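Local coordinates for CCHC-type domain-containing protein (Trypanosoma brucei brucei, PDB 7C45) that probably acts as a 3'-5' RNA exonuclease of the RNase D type that trims guide RNA, and binds uridine-rich RNA through paired zinc knuckles, at residues H259-A263 with K264-E268; V287-A291 with R292-K296. One frame throughout, in Å; residues are numbered along the deposited sequence.

How the contacts relate
Contact 1 (259-263 with 264-268) and contact 2 (287-291 with 292-296) are local turns of two successive CCHC zinc knuckles. Their centres lie about 20 Å apart, and the nearest atoms are about 10 Å apart without touching. Contact 1 is a surface contact; contact 2 is partly buried once the RNA is counted. Each supplies one cysteine and one histidine to its own zinc ion, and each histidine ring takes a uracil O4 over its face. The rest differs. Contact 1 closes partly through water and meets U4 of chain B by packing. Contact 2 closes by backbone bonds, and its polar groups hold U2 and U5 of the same RNA.

Contact 1 of 2, residues H259-A263 with K264-E268. With ZN (zinc ion), chain C; nucleotides of chain B.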
ATOM      1  N   HIS A 259      23.014   5.694 -16.469  1.00 17.04           N
ATOM      2  CA  HIS A 259      24.159   5.141 -17.191  1.00 17.43           C
ATOM      3  C   HIS A 259      24.785   6.138 -18.159  1.00 17.58           C
ATOM      4  O   HIS A 259      25.942   5.952 -18.550  1.00 17.92           O
ATOM      5  CB  HIS A 259      23.740   3.901 -17.976  1.00 17.59           C
ATOM      6  CG  HIS A 259      23.400   2.730 -17.118  1.00 17.58           C
ATOM      7  ND1 HIS A 259      23.023   1.510 -17.640  1.00 17.78           N
ATOM      8  CD2 HIS A 259      23.374   2.588 -15.774  1.00 17.63           C
ATOM      9  CE1 HIS A 259      22.777   0.671 -16.649  1.00 17.75           C
ATOM     10  NE2 HIS A 259      22.989   1.296 -15.508  1.00 17.53           N
ATOM     11  N   PHE A 260      24.044   7.160 -18.584  1.00 17.38           N
ATOM     12  CA  PHE A 260      24.564   8.057 -19.616  1.00 17.55           C
ATOM     13  C   PHE A 260      25.436   9.160 -19.028  1.00 17.60           C
ATOM     14  O   PHE A 260      26.501   9.472 -19.575  1.00 17.88           O
ATOM     15  CB  PHE A 260      23.426   8.676 -20.433  1.00 17.41           C
ATOM     16  CG  PHE A 260      23.910   9.527 -21.597  1.00 17.62           C
ATOM     17  CD1 PHE A 260      24.222   8.948 -22.826  1.00 17.90           C
ATOM     18  CD2 PHE A 260      24.086  10.892 -21.449  1.00 17.59           C
ATOM     19  CE1 PHE A 260      24.668   9.714 -23.854  1.00 18.11           C
ATOM     20  CE2 PHE A 260      24.519  11.661 -22.486  1.00 17.81           C
ATOM     21  CZ  PHE A 260      24.814  11.070 -23.697  1.00 18.20           C
ATOM     22  N   CYS A 261      24.987   9.780 -17.936  1.00 17.37           N
ATOM     23  CA  CYS A 261      25.708  10.888 -17.333  1.00 17.46           C
ATOM     24  C   CYS A 261      26.209  10.582 -15.940  1.00 17.49           C
ATOM     25  O   CYS A 261      26.961  11.384 -15.395  1.00 17.65           O
ATOM     26  CB  CYS A 261      24.841  12.146 -17.255  1.00 17.29           C
ATOM     27  SG  CYS A 261      23.560  12.107 -15.958  1.00 16.94           S
ATOM     28  N   GLY A 262      25.794   9.473 -15.337  1.00 17.37           N
ATOM     29  CA  GLY A 262      26.300   9.091 -14.041  1.00 17.44           C
ATOM     30  C   GLY A 262      25.588   9.695 -12.843  1.00 17.21           C
ATOM     31  O   GLY A 262      25.919   9.329 -11.708  1.00 17.28           O
ATOM     32  N   ALA A 263      24.631  10.594 -13.050  1.00 16.98           N
ATOM     33  CA  ALA A 263      23.964  11.240 -11.924  1.00 16.82           C
ATOM     34  C   ALA A 263      22.965  10.296 -11.277  1.00 16.55           C
ATOM     35  O   ALA A 263      22.358   9.449 -11.937  1.00 16.42           O
ATOM     36  CB  ALA A 263      23.236  12.505 -12.363  1.00 16.74           C
ATOM     37  N   LYS A 264      22.821  10.440  -9.968  1.00 16.51           N
ATOM     38  CA  LYS A 264      21.741   9.768  -9.278  1.00 16.24           C
ATOM     39  C   LYS A 264      20.446  10.544  -9.508  1.00 16.02           C
ATOM     40  O   LYS A 264      20.462  11.723  -9.862  1.00 19.07           O
ATOM     41  CB  LYS A 264      22.097   9.636  -7.795  1.00 19.24           C
ATOM     42  CG  LYS A 264      23.044   8.491  -7.550  1.00 22.50           C
ATOM     43  CD  LYS A 264      24.072   8.752  -6.496  1.00 34.38           C
ATOM     44  CE  LYS A 264      25.220   7.741  -6.656  1.00 42.52           C
ATOM     45  NZ  LYS A 264      25.271   6.692  -5.580  1.00 41.47           N
ATOM     46  N   GLY A 265      19.315   9.861  -9.345  1.00 15.78           N
ATOM     47  CA  GLY A 265      18.021  10.512  -9.406  1.00 15.61           C
ATOM     48  C   GLY A 265      17.241  10.265 -10.674  1.00 16.00           C
ATOM     49  O   GLY A 265      16.034  10.548 -10.712  1.00 16.24           O
ATOM     50  N   HIS A 266      17.873   9.739 -11.723  1.00 15.65           N
ATOM     51  CA  HIS A 266      17.139   9.423 -12.934  1.00 15.64           C
ATOM     52  C   HIS A 266      17.871   8.321 -13.691  1.00 15.78           C
ATOM     53  O   HIS A 266      18.998   7.946 -13.352  1.00 15.90           O
ATOM     54  CB  HIS A 266      16.972  10.642 -13.827  1.00 15.76           C
ATOM     55  CG  HIS A 266      18.260  11.147 -14.398  1.00 15.97           C
ATOM     56  ND1 HIS A 266      18.987  12.168 -13.818  1.00 16.08           N
ATOM     57  CD2 HIS A 266      18.927  10.799 -15.526  1.00 16.14           C
ATOM     58  CE1 HIS A 266      20.065  12.401 -14.552  1.00 16.29           C
ATOM     59  NE2 HIS A 266      20.049  11.579 -15.586  1.00 16.32           N
ATOM     60  N   THR A 267      17.214   7.810 -14.726  1.00 15.81           N
ATOM     61  CA  THR A 267      17.792   6.765 -15.553  1.00 16.00           C
ATOM     62  C   THR A 267      18.105   7.313 -16.932  1.00 16.20           C
ATOM     63  O   THR A 267      17.651   8.387 -17.327  1.00 16.19           O
ATOM     64  CB  THR A 267      16.864   5.555 -15.714  1.00 15.98           C
ATOM     65  OG1 THR A 267      15.757   5.922 -16.537  1.00 18.58           O
ATOM     66  CG2 THR A 267      16.365   5.042 -14.380  1.00 16.93           C
ATOM     67  N   GLU A 268      18.868   6.511 -17.670  1.00 16.44           N
ATOM     68  CA  GLU A 268      19.271   6.859 -19.021  1.00 16.68           C
ATOM     69  C   GLU A 268      18.071   7.231 -19.878  1.00 16.67           C
ATOM     70  O   GLU A 268      18.132   8.180 -20.658  1.00 17.22           O
ATOM     71  CB  GLU A 268      20.039   5.673 -19.626  1.00 16.97           C
ATOM     72  CG  GLU A 268      20.289   5.742 -21.118  1.00 29.44           C
ATOM     73  CD  GLU A 268      20.852   4.439 -21.660  1.00 27.84           C
ATOM     74  OE1 GLU A 268      21.940   4.040 -21.228  1.00 27.71           O
ATOM     75  OE2 GLU A 268      20.183   3.798 -22.494  1.00 32.44           O
TER
HETATM   76 ZN    ZN C 401      21.625  11.275 -17.026  1.00 16.67          ZN
ATOM     77  P     U B   4      11.732  19.284 -10.420  1.00 41.15           P
ATOM     78  OP1   U B   4      10.694  19.545  -9.388  1.00 35.96           O
ATOM     79  OP2   U B   4      12.746  20.333 -10.690  1.00 45.00           O
ATOM     80  O5'   U B   4      12.489  17.904 -10.134  1.00 38.15           O
ATOM     81  C5'   U B   4      13.363  17.302 -11.097  1.00 24.32           C
ATOM     82  C4'   U B   4      12.654  16.271 -11.948  1.00 17.75           C
ATOM     83  O4'   U B   4      13.418  16.009 -13.158  1.00 18.94           O
ATOM     84  C3'   U B   4      12.400  14.907 -11.312  1.00 16.52           C
ATOM     85  O3'   U B   4      11.162  14.435 -11.848  1.00 22.77           O
ATOM     86  C2'   U B   4      13.541  14.060 -11.897  1.00 20.52           C
ATOM     87  O2'   U B   4      13.287  12.670 -11.914  1.00 25.48           O
ATOM     88  C1'   U B   4      13.598  14.616 -13.309  1.00 18.39           C
ATOM     89  N1    U B   4      14.835  14.413 -14.081  1.00 18.84           N
ATOM     90  C2    U B   4      14.763  13.710 -15.281  1.00 16.04           C
ATOM     91  O2    U B   4      13.758  13.170 -15.676  1.00 16.00           O
ATOM     92  N3    U B   4      15.939  13.615 -15.993  1.00 18.26           N
ATOM     93  C4    U B   4      17.139  14.172 -15.627  1.00 16.25           C
ATOM     94  O4    U B   4      18.115  14.036 -16.372  1.00 16.38           O
ATOM     95  C5    U B   4      17.125  14.904 -14.397  1.00 18.71           C
ATOM     96  C6    U B   4      16.012  15.012 -13.690  1.00 16.13           C
TER
HETATM   97  O   HOH W   1      20.427   4.307 -16.331  1.00 16.67           O
HETATM   98  O   HOH W   2      23.439   1.645 -20.434  1.00 20.97           O
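Cys261 and His266 both place their first side-chain atom between the backbone N and the carbonyl carbon (chi1 75° and 67°), which brings SG and the ring to one zinc ion. This is the core of a CCHC zinc knuckle. Cys261 SG binds the metal at 2.4 Å and His266 NE2 at 2.2 Å. Cys258 and Cys271 complete the site. The shared ion holds Cys261 SG 3.6 Å from His266 NE2, with the sulfur at the edge of the imidazole. Ala263 N donates a nearly straight hydrogen bond to Cys261 SG, 3.4 Å long. The thiolate therefore has a backbone N-H as well as the metal, which would be expected to stabilise its charge. Gly262 turns the chain back with backbone angles that suit glycine, and Gly265 does the same before the histidine. One face of the His266 ring receives U4 of chain B. The base oxygen O4 lies over the ring centre, 3.1 Å from His266 CE1. Zinc on NE2 probably makes the ring more electron-poor and so a better seat for this oxygen.

At the other end of the loop, Glu268 comes back alongside His259 and Phe260. Its CG is anti to the backbone N (chi1 168°), and the chain runs extended to the carboxylate. Glu268 OE2 also forms a salt bridge with Lys274 of helix 272-275. One water accepts from both His259 N and Glu268 N. A second water donates to Glu268 OE1 at 2.9 Å and lies 2.8 Å from His259 ND1, in the plane of that ring.

Contact 2 of 2, residues V287-A291 with R292-K296; sequences VGHTA and RNCFK. With ZN (zinc ion), chain D; nucleotides of chain B.
This is a local turn in the second CCHC zinc knuckle, in the loop region after helix 272-275, and it doubles as an RNA-binding pocket. His289 NE2 and Cys294 SG bind one zinc ion, the sulfur at 2.3 Å. Cys281 and Cys284 fill the other two positions. Cys294 SG stands anti to its own N (chi1 176°), which turns it to the zinc. The CA of Cys294 lies oblique to the histidine ring, 3.6 Å from His289 CD2. Two backbone bonds close the turn. Asn293 N donates to Thr290 O at 2.9 Å, and Cys294 N donates to Ala291 O at 3.2 Å.

U2 of chain B is sandwiched between two rings. His289 lies on one side of the uracil, with base O4 over the centre of the imidazole. Phe295 lies on the other side, with base N3 over the centre of its ring. The Watson-Crick edge of U2 is matched at all three positions. Its N3 donates to Asn293 O at 2.7 Å (170°). Its O4 accepts from Phe295 N at 2.8 Å, almost straight (177°). Its O2 accepts from Asn293 ND2 at 2.9 Å. This pattern of donors and acceptors fits uracil. The amide of Asn293 serves two nucleotides, because its OD1 accepts from O2' of U5. Thr290 N donates to O4 of U5, and Gly288 O accepts from O2' of U2.

Arg292 ties the turn to the body of the protein at helix 144-152: its side chain makes a cation-pi contact with Tyr146, and its carbonyl O accepts a hydrogen bond from Lys149.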
ATOM      1  N   VAL A 287       8.027  19.661 -27.007  1.00 19.93           N
ATOM      2  CA  VAL A 287       9.158  19.631 -26.094  1.00 25.87           C
ATOM      3  C   VAL A 287       8.716  20.195 -24.754  1.00 19.34           C
ATOM      4  O   VAL A 287       7.823  21.043 -24.677  1.00 21.27           O
ATOM      5  CB  VAL A 287      10.343  20.428 -26.683  1.00 33.61           C
ATOM      6  CG1 VAL A 287      11.587  20.263 -25.831  1.00 32.42           C
ATOM      7  CG2 VAL A 287      10.621  19.990 -28.113  1.00 37.58           C
ATOM      8  N   GLY A 288       9.312  19.692 -23.681  1.00 18.87           N
ATOM      9  CA  GLY A 288       9.169  20.313 -22.389  1.00 18.76           C
ATOM     10  C   GLY A 288       8.427  19.489 -21.359  1.00 18.45           C
ATOM     11  O   GLY A 288       8.355  19.920 -20.206  1.00 18.35           O
ATOM     12  N   HIS A 289       7.865  18.335 -21.731  1.00 18.34           N
ATOM     13  CA  HIS A 289       7.221  17.446 -20.768  1.00 18.04           C
ATOM     14  C   HIS A 289       7.195  16.021 -21.319  1.00 17.88           C
ATOM     15  O   HIS A 289       7.415  15.793 -22.509  1.00 18.09           O
ATOM     16  CB  HIS A 289       5.803  17.925 -20.432  1.00 18.31           C
ATOM     17  CG  HIS A 289       4.843  17.798 -21.571  1.00 18.73           C
ATOM     18  ND1 HIS A 289       4.583  18.829 -22.442  1.00 19.25           N
ATOM     19  CD2 HIS A 289       4.096  16.749 -21.993  1.00 18.76           C
ATOM     20  CE1 HIS A 289       3.718  18.422 -23.355  1.00 19.58           C
ATOM     21  NE2 HIS A 289       3.402  17.170 -23.095  1.00 19.30           N
ATOM     22  N   THR A 290       6.941  15.064 -20.431  1.00 17.55           N
ATOM     23  CA  THR A 290       6.838  13.658 -20.795  1.00 17.43           C
ATOM     24  C   THR A 290       5.378  13.244 -20.953  1.00 17.64           C
ATOM     25  O   THR A 290       4.466  13.868 -20.414  1.00 17.76           O
ATOM     26  CB  THR A 290       7.468  12.769 -19.726  1.00 16.99           C
ATOM     27  OG1 THR A 290       6.667  12.862 -18.553  1.00 18.84           O
ATOM     28  CG2 THR A 290       8.872  13.195 -19.408  1.00 22.73           C
ATOM     29  N   ALA A 291       5.184  12.139 -21.684  1.00 17.73           N
ATOM     30  CA  ALA A 291       3.866  11.539 -21.838  1.00 17.95           C
ATOM     31  C   ALA A 291       3.181  11.299 -20.499  1.00 17.69           C
ATOM     32  O   ALA A 291       1.974  11.508 -20.372  1.00 17.92           O
ATOM     33  CB  ALA A 291       3.999  10.221 -22.603  1.00 18.16           C
ATOM     34  N   ARG A 292       3.937  10.846 -19.490  1.00 17.24           N
ATOM     35  CA  ARG A 292       3.349  10.556 -18.177  1.00 16.99           C
ATOM     36  C   ARG A 292       2.720  11.797 -17.549  1.00 17.10           C
ATOM     37  O   ARG A 292       1.802  11.679 -16.733  1.00 17.89           O
ATOM     38  CB  ARG A 292       4.424   9.973 -17.248  1.00 24.83           C
ATOM     39  CG  ARG A 292       3.888   9.245 -16.013  1.00 35.20           C
ATOM     40  CD  ARG A 292       4.956   9.103 -14.924  1.00 38.57           C
ATOM     41  NE  ARG A 292       4.442   8.407 -13.737  1.00 41.26           N
ATOM     42  CZ  ARG A 292       3.650   8.968 -12.825  1.00 38.34           C
ATOM     43  NH1 ARG A 292       3.278  10.238 -12.962  1.00 38.44           N
ATOM     44  NH2 ARG A 292       3.217   8.263 -11.780  1.00 32.49           N
ATOM     45  N   ASN A 293       3.197  12.991 -17.924  1.00 17.27           N
ATOM     46  CA  ASN A 293       2.711  14.253 -17.369  1.00 17.46           C
ATOM     47  C   ASN A 293       2.048  15.124 -18.435  1.00 18.00           C
ATOM     48  O   ASN A 293       1.861  16.322 -18.228  1.00 18.26           O
ATOM     49  CB  ASN A 293       3.852  15.011 -16.686  1.00 17.25           C
ATOM     50  CG  ASN A 293       3.455  15.574 -15.329  1.00 22.19           C
ATOM     51  OD1 ASN A 293       3.532  14.888 -14.323  1.00 25.78           O
ATOM     52  ND2 ASN A 293       3.041  16.829 -15.302  1.00 24.09           N
ATOM     53  N   CYS A 294       1.675  14.541 -19.570  1.00 18.25           N
ATOM     54  CA  CYS A 294       1.051  15.307 -20.635  1.00 18.82           C
ATOM     55  C   CYS A 294      -0.377  15.688 -20.257  1.00 19.18           C
ATOM     56  O   CYS A 294      -1.189  14.822 -19.926  1.00 19.13           O
ATOM     57  CB  CYS A 294       1.058  14.499 -21.939  1.00 19.02           C
ATOM     58  SG  CYS A 294       0.223  15.297 -23.309  1.00 19.81           S
ATOM     59  N   PHE A 295      -0.679  16.992 -20.314  1.00 19.59           N
ATOM     60  CA  PHE A 295      -2.020  17.483 -20.014  1.00 20.04           C
ATOM     61  C   PHE A 295      -3.040  17.109 -21.093  1.00 20.57           C
ATOM     62  O   PHE A 295      -4.250  17.115 -20.819  1.00 20.91           O
ATOM     63  CB  PHE A 295      -1.976  19.004 -19.823  1.00 20.41           C
ATOM     64  CG  PHE A 295      -1.049  19.457 -18.715  1.00 19.99           C
ATOM     65  CD1 PHE A 295      -0.797  18.641 -17.626  1.00 19.42           C
ATOM     66  CD2 PHE A 295      -0.446  20.702 -18.763  1.00 20.22           C
ATOM     67  CE1 PHE A 295       0.040  19.072 -16.589  1.00 20.20           C
ATOM     68  CE2 PHE A 295       0.398  21.134 -17.746  1.00 19.91           C
ATOM     69  CZ  PHE A 295       0.636  20.331 -16.659  1.00 19.36           C
ATOM     70  N   LYS A 296      -2.583  16.740 -22.276  1.00 20.70           N
ATOM     71  CA  LYS A 296      -3.499  16.316 -23.343  1.00 21.24           C
ATOM     72  C   LYS A 296      -3.904  14.873 -23.114  1.00 20.99           C
ATOM     73  O   LYS A 296      -5.041  14.530 -23.224  1.00 21.38           O
ATOM     74  CB  LYS A 296      -2.855  16.416 -24.687  1.00 21.52           C
ATOM     75  CG  LYS A 296      -2.300  17.759 -25.022  1.00 21.75           C
ATOM     76  CD  LYS A 296      -3.220  18.839 -24.563  1.00 26.59           C
ATOM     77  CE  LYS A 296      -3.380  19.864 -25.632  1.00 33.52           C
ATOM     78  NZ  LYS A 296      -2.847  21.197 -25.437  1.00 35.41           N
TER
HETATM   79 ZN    ZN D 402       2.239  15.973 -24.294  1.00 19.69          ZN
ATOM     80  P     U B   2       5.591  24.896 -20.874  1.00 28.62           P
ATOM     81  OP1   U B   2       6.703  25.866 -20.762  1.00 35.44           O
ATOM     82  OP2   U B   2       5.505  23.995 -22.045  1.00 33.64           O
ATOM     83  O5'   U B   2       5.615  23.994 -19.576  1.00 24.63           O
ATOM     84  C5'   U B   2       5.492  24.548 -18.279  1.00 20.03           C
ATOM     85  C4'   U B   2       5.662  23.459 -17.251  1.00 20.29           C
ATOM     86  O4'   U B   2       4.504  22.577 -17.319  1.00 19.35           O
ATOM     87  C3'   U B   2       6.895  22.575 -17.465  1.00 18.92           C
ATOM     88  O3'   U B   2       7.435  22.188 -16.215  1.00 22.59           O
ATOM     89  C2'   U B   2       6.325  21.340 -18.164  1.00 18.72           C
ATOM     90  O2'   U B   2       7.051  20.150 -17.931  1.00 18.21           O
ATOM     91  C1'   U B   2       4.921  21.251 -17.566  1.00 18.85           C
ATOM     92  N1    U B   2       3.956  20.646 -18.493  1.00 19.03           N
ATOM     93  C2    U B   2       3.515  19.389 -18.160  1.00 18.68           C
ATOM     94  O2    U B   2       3.881  18.842 -17.144  1.00 18.25           O
ATOM     95  N3    U B   2       2.622  18.829 -19.049  1.00 18.90           N
ATOM     96  C4    U B   2       2.171  19.397 -20.227  1.00 19.44           C
ATOM     97  O4    U B   2       1.359  18.783 -20.937  1.00 19.65           O
ATOM     98  C5    U B   2       2.698  20.701 -20.502  1.00 19.76           C
ATOM     99  C6    U B   2       3.562  21.264 -19.653  1.00 19.54           C
ATOM    100  P     U B   5      10.043  13.669 -10.980  1.00 23.38           P
ATOM    101  OP1   U B   5      10.555  13.327  -9.636  1.00 20.00           O
ATOM    102  OP2   U B   5       9.507  12.587 -11.845  1.00 17.46           O
ATOM    103  O5'   U B   5       8.854  14.720 -10.890  1.00 25.41           O
ATOM    104  C5'   U B   5       9.041  15.989 -10.281  1.00 25.84           C
ATOM    105  C4'   U B   5       7.856  16.895 -10.518  1.00 23.67           C
ATOM    106  O4'   U B   5       7.866  17.333 -11.902  1.00 23.31           O
ATOM    107  C3'   U B   5       6.473  16.282 -10.268  1.00 18.91           C
ATOM    108  O3'   U B   5       5.632  17.252  -9.643  1.00 21.73           O
ATOM    109  C2'   U B   5       5.951  16.027 -11.680  1.00 20.21           C
ATOM    110  O2'   U B   5       4.551  16.064 -11.767  1.00 22.15           O
ATOM    111  C1'   U B   5       6.584  17.183 -12.451  1.00 19.31           C
ATOM    112  N1    U B   5       6.726  16.965 -13.900  1.00 16.81           N
ATOM    113  C2    U B   5       6.276  17.961 -14.734  1.00 20.67           C
ATOM    114  O2    U B   5       5.777  18.998 -14.329  1.00 26.41           O
ATOM    115  N3    U B   5       6.430  17.716 -16.066  1.00 20.33           N
ATOM    116  C4    U B   5       6.974  16.591 -16.621  1.00 17.10           C
ATOM    117  O4    U B   5       7.021  16.516 -17.837  1.00 17.29           O
ATOM    118  C5    U B   5       7.419  15.597 -15.693  1.00 16.68           C
ATOM    119  C6    U B   5       7.281  15.812 -14.386  1.00 19.28           C
ATOM    120  P     U B   3       8.835  22.795 -15.695  1.00 22.47           P
ATOM    121  OP1   U B   3       8.487  23.944 -14.828  1.00 25.77           O
ATOM    122  OP2   U B   3       9.763  22.905 -16.837  1.00 19.50           O
ATOM    123  O5'   U B   3       9.390  21.652 -14.749  1.00 17.95           O
ATOM    124  C5'   U B   3       8.636  21.242 -13.622  1.00 20.24           C
ATOM    125  C4'   U B   3       9.153  19.947 -13.065  1.00 23.95           C
ATOM    126  O4'   U B   3       8.956  18.900 -14.055  1.00 17.10           O
ATOM    127  C3'   U B   3      10.644  19.928 -12.729  1.00 22.61           C
ATOM    128  O3'   U B   3      10.854  18.964 -11.715  1.00 31.93           O
ATOM    129  C2'   U B   3      11.241  19.370 -14.002  1.00 19.81           C
ATOM    130  O2'   U B   3      12.521  18.808 -13.857  1.00 21.18           O
ATOM    131  C1'   U B   3      10.201  18.313 -14.356  1.00 19.77           C
ATOM    132  N1    U B   3      10.264  17.880 -15.762  1.00 16.93           N
ATOM    133  C2    U B   3      10.584  16.553 -15.988  1.00 16.65           C
ATOM    134  O2    U B   3      10.747  15.725 -15.107  1.00 17.21           O
ATOM    135  N3    U B   3      10.672  16.202 -17.310  1.00 17.57           N
ATOM    136  C4    U B   3      10.503  17.029 -18.399  1.00 18.33           C
ATOM    137  O4    U B   3      10.621  16.535 -19.509  1.00 21.89           O
ATOM    138  C5    U B   3      10.194  18.388 -18.086  1.00 19.15           C
ATOM    139  C6    U B   3      10.096  18.757 -16.802  1.00 17.30           C
TER